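Local coordinates for phytoene synthase (Enterococcus hirae, PDB 5IYS), which probably joins prenyl diphosphates head to head in a magnesium-dependent reaction, as dehydrosqualene and phytoene synthases do, at residues A17-I22 with V45-A50. Residues are numbered along the deposited sequence; the frame is centred on the assembly and turned at random.
Sequences AYCESI and VYAVYA. With FPS (S-[(2E,6E)-3,7,11-trimethyldodeca-2,6,10-trienyl] trihydrogen thiodiphosphate), chain H; FPS (S-[(2E,6E)-3,7,11-trimethyldodeca-2,6,10-trienyl] trihydrogen thiodiphosphate), chain G.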
# COMPACT_ATOMS: atom_id res chain seq x y z
N ALA A 17 5.79 4.43 19.76
CA ALA A 17 5.50 5.87 19.55
C ALA A 17 6.27 6.39 18.35
O ALA A 17 5.73 7.13 17.53
CB ALA A 17 5.81 6.71 20.80
N TYR A 18 7.52 5.95 18.22
CA TYR A 18 8.30 6.33 17.06
C TYR A 18 7.60 5.95 15.75
O TYR A 18 7.50 6.75 14.81
CB TYR A 18 9.69 5.69 17.14
CG TYR A 18 10.52 5.88 15.91
CD1 TYR A 18 11.41 6.95 15.81
CD2 TYR A 18 10.47 4.97 14.88
CE1 TYR A 18 12.20 7.10 14.69
CE2 TYR A 18 11.26 5.11 13.76
CZ TYR A 18 12.13 6.17 13.68
OH TYR A 18 12.90 6.29 12.54
N CYS A 19 7.18 4.69 15.67
CA CYS A 19 6.40 4.24 14.52
C CYS A 19 5.06 4.96 14.32
O CYS A 19 4.71 5.30 13.20
CB CYS A 19 6.19 2.71 14.57
SG CYS A 19 7.74 1.76 14.70
N GLU A 20 4.31 5.18 15.39
CA GLU A 20 3.02 5.90 15.27
C GLU A 20 3.21 7.27 14.66
O GLU A 20 2.44 7.74 13.80
CB GLU A 20 2.32 6.05 16.63
CG GLU A 20 0.96 6.75 16.51
CD GLU A 20 0.03 6.50 17.66
OE1 GLU A 20 0.36 5.66 18.54
OE2 GLU A 20 -1.08 7.09 17.62
N SER A 21 4.28 7.95 15.07
CA SER A 21 4.46 9.28 14.56
C SER A 21 4.79 9.23 13.07
O SER A 21 4.36 10.08 12.28
CB SER A 21 5.59 9.94 15.37
OG SER A 21 5.84 11.21 14.83
N ILE A 22 5.54 8.21 12.66
CA ILE A 22 5.86 8.07 11.24
C ILE A 22 4.58 7.93 10.39
O ILE A 22 4.42 8.63 9.38
CB ILE A 22 6.87 6.93 11.00
CG1 ILE A 22 8.27 7.43 11.38
CG2 ILE A 22 6.83 6.46 9.51
CD1 ILE A 22 9.37 6.39 11.45
N VAL A 45 0.39 -2.51 13.30
CA VAL A 45 0.35 -2.00 11.93
C VAL A 45 1.32 -0.84 11.76
O VAL A 45 1.93 -0.68 10.69
CB VAL A 45 -1.06 -1.51 11.56
CG1 VAL A 45 -1.05 -0.88 10.16
CG2 VAL A 45 -2.09 -2.72 11.53
N TYR A 46 1.34 0.09 12.72
CA TYR A 46 2.23 1.24 12.57
C TYR A 46 3.69 0.81 12.44
O TYR A 46 4.46 1.47 11.77
CB TYR A 46 2.05 2.18 13.78
CG TYR A 46 0.62 2.62 14.04
CD1 TYR A 46 -0.32 2.70 13.03
CD2 TYR A 46 0.25 3.11 15.31
CE1 TYR A 46 -1.67 3.11 13.30
CE2 TYR A 46 -1.03 3.59 15.56
CZ TYR A 46 -1.99 3.55 14.57
OH TYR A 46 -3.26 4.00 14.88
N ALA A 47 4.11 -0.20 13.21
CA ALA A 47 5.47 -0.70 13.08
C ALA A 47 5.71 -1.20 11.65
O ALA A 47 6.81 -1.04 11.12
CB ALA A 47 5.72 -1.85 14.11
N VAL A 48 4.75 -1.96 11.11
CA VAL A 48 4.91 -2.49 9.76
C VAL A 48 4.93 -1.37 8.73
O VAL A 48 5.79 -1.36 7.85
CB VAL A 48 3.70 -3.41 9.37
CG1 VAL A 48 3.76 -3.76 7.87
CG2 VAL A 48 3.79 -4.68 10.20
N TYR A 49 4.11 -0.35 8.95
CA TYR A 49 4.13 0.85 8.12
C TYR A 49 5.52 1.51 8.12
O TYR A 49 6.05 1.86 7.05
CB TYR A 49 3.11 1.89 8.63
CG TYR A 49 3.07 3.11 7.74
CD1 TYR A 49 3.97 4.17 7.93
CD2 TYR A 49 2.28 3.11 6.60
CE1 TYR A 49 4.03 5.21 7.00
CE2 TYR A 49 2.32 4.16 5.69
CZ TYR A 49 3.20 5.20 5.90
OH TYR A 49 3.27 6.24 4.99
N ALA A 50 6.07 1.67 9.31
CA ALA A 50 7.42 2.24 9.47
C ALA A 50 8.48 1.49 8.66
O ALA A 50 9.40 2.11 8.12
CB ALA A 50 7.81 2.27 10.96
C1 FPS H . 3.63 3.88 -1.79
S1 FPS H . 3.48 3.70 -3.54
C2 FPS H . 4.72 2.98 -1.29
C3 FPS H . 4.65 1.63 -1.24
C4 FPS H . 3.49 0.84 -1.78
C5 FPS H . 5.83 0.89 -0.65
C6 FPS H . 5.87 1.02 0.88
C7 FPS H . 4.51 0.75 1.48
C8 FPS H . 3.98 1.56 2.41
C10 FPS H . 2.59 1.23 2.90
C9 FPS H . 4.70 2.80 2.87
C11 FPS H . 2.58 0.35 4.13
C12 FPS H . 1.17 0.52 4.67
C13 FPS H . 0.68 -0.13 5.74
C14 FPS H . 1.49 -1.09 6.56
C15 FPS H . -0.74 0.12 6.13
PA FPS H . 4.71 5.22 -4.13
O1A FPS H . 6.08 4.97 -3.63
O2A FPS H . 4.74 5.25 -5.74
O3A FPS H . 3.98 6.61 -3.74
PB FPS H . 4.40 7.66 -2.62
O1B FPS H . 4.73 8.92 -3.38
O2B FPS H . 5.61 7.24 -1.80
O3B FPS H . 3.21 7.82 -1.70
C1 FPS G . 0.24 3.78 -0.18
S1 FPS G . 1.35 4.13 1.13
C2 FPS G . 0.03 2.28 -0.05
C3 FPS G . -0.14 1.44 -1.08
C4 FPS G . -0.18 1.96 -2.49
C5 FPS G . -0.34 -0.04 -0.87
C6 FPS G . -0.30 -0.50 0.59
C7 FPS G . -0.89 -1.89 0.68
C8 FPS G . -1.64 -2.29 1.73
C10 FPS G . -2.07 -3.74 1.76
C9 FPS G . -2.00 -1.38 2.88
C11 FPS G . -3.59 -3.81 1.88
C12 FPS G . -4.05 -5.24 2.10
C13 FPS G . -4.27 -5.80 3.31
C14 FPS G . -4.76 -7.23 3.40
C15 FPS G . -4.08 -5.03 4.60
PA FPS G . 1.33 6.13 1.64
O1A FPS G . 1.72 6.32 3.04
O2A FPS G . 2.55 6.68 0.74
O3A FPS G . 0.04 6.94 1.18
PB FPS G . 0.09 7.56 -0.32
O1B FPS G . 0.57 8.99 -0.30
O2B FPS G . -1.32 7.34 -0.83
O3B FPS G . 1.04 6.83 -1.25
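C19 packs against Y46, A47 and A50 where segments 17-22 and 45-50, on helices 13-26 and 39-60, cross with their axes 8.0 Å apart at closest approach and 68° between their directions. C19 CB lies 3.5 Å from the backbone O of Y46. With SG anti to its own carbonyl carbon (chi1 -55°), the sulfur of C19 rests 3.7 Å from A47 CA and 3.8 Å from A50 CB. The CA atoms of C19 and A47 are 5.2 Å apart, consistent with the small side chains here.

This buried centre contrasts with the partly exposed flank at E20. Here the extended glutamate chain runs side by side with the Y46 ring, E20 CD standing 3.7 Å from Y46 CE2, and the carboxylate and ring planes are 48° apart. E20 OE2 is hydrogen-bonded to Y31 OH, and the Y31 ring also meets that of Y46.

I22, likewise partly exposed, rests CG2 at the edge of the Y49 ring, in its plane, 4.0 Å from Y49 CE1. At that ring's edge too, Y49 OH donates a very short hydrogen bond (2.5 Å) to O1A of one thiodiphosphate, while Y49 CD2 touches the farnesyl chain of the second inhibitor. The crossing thus places I22 beside a pocket-lining tyrosine on helix 39-60, which also carries the magnesium-binding D56 and D60 of this all-helical isoprenoid synthase fold.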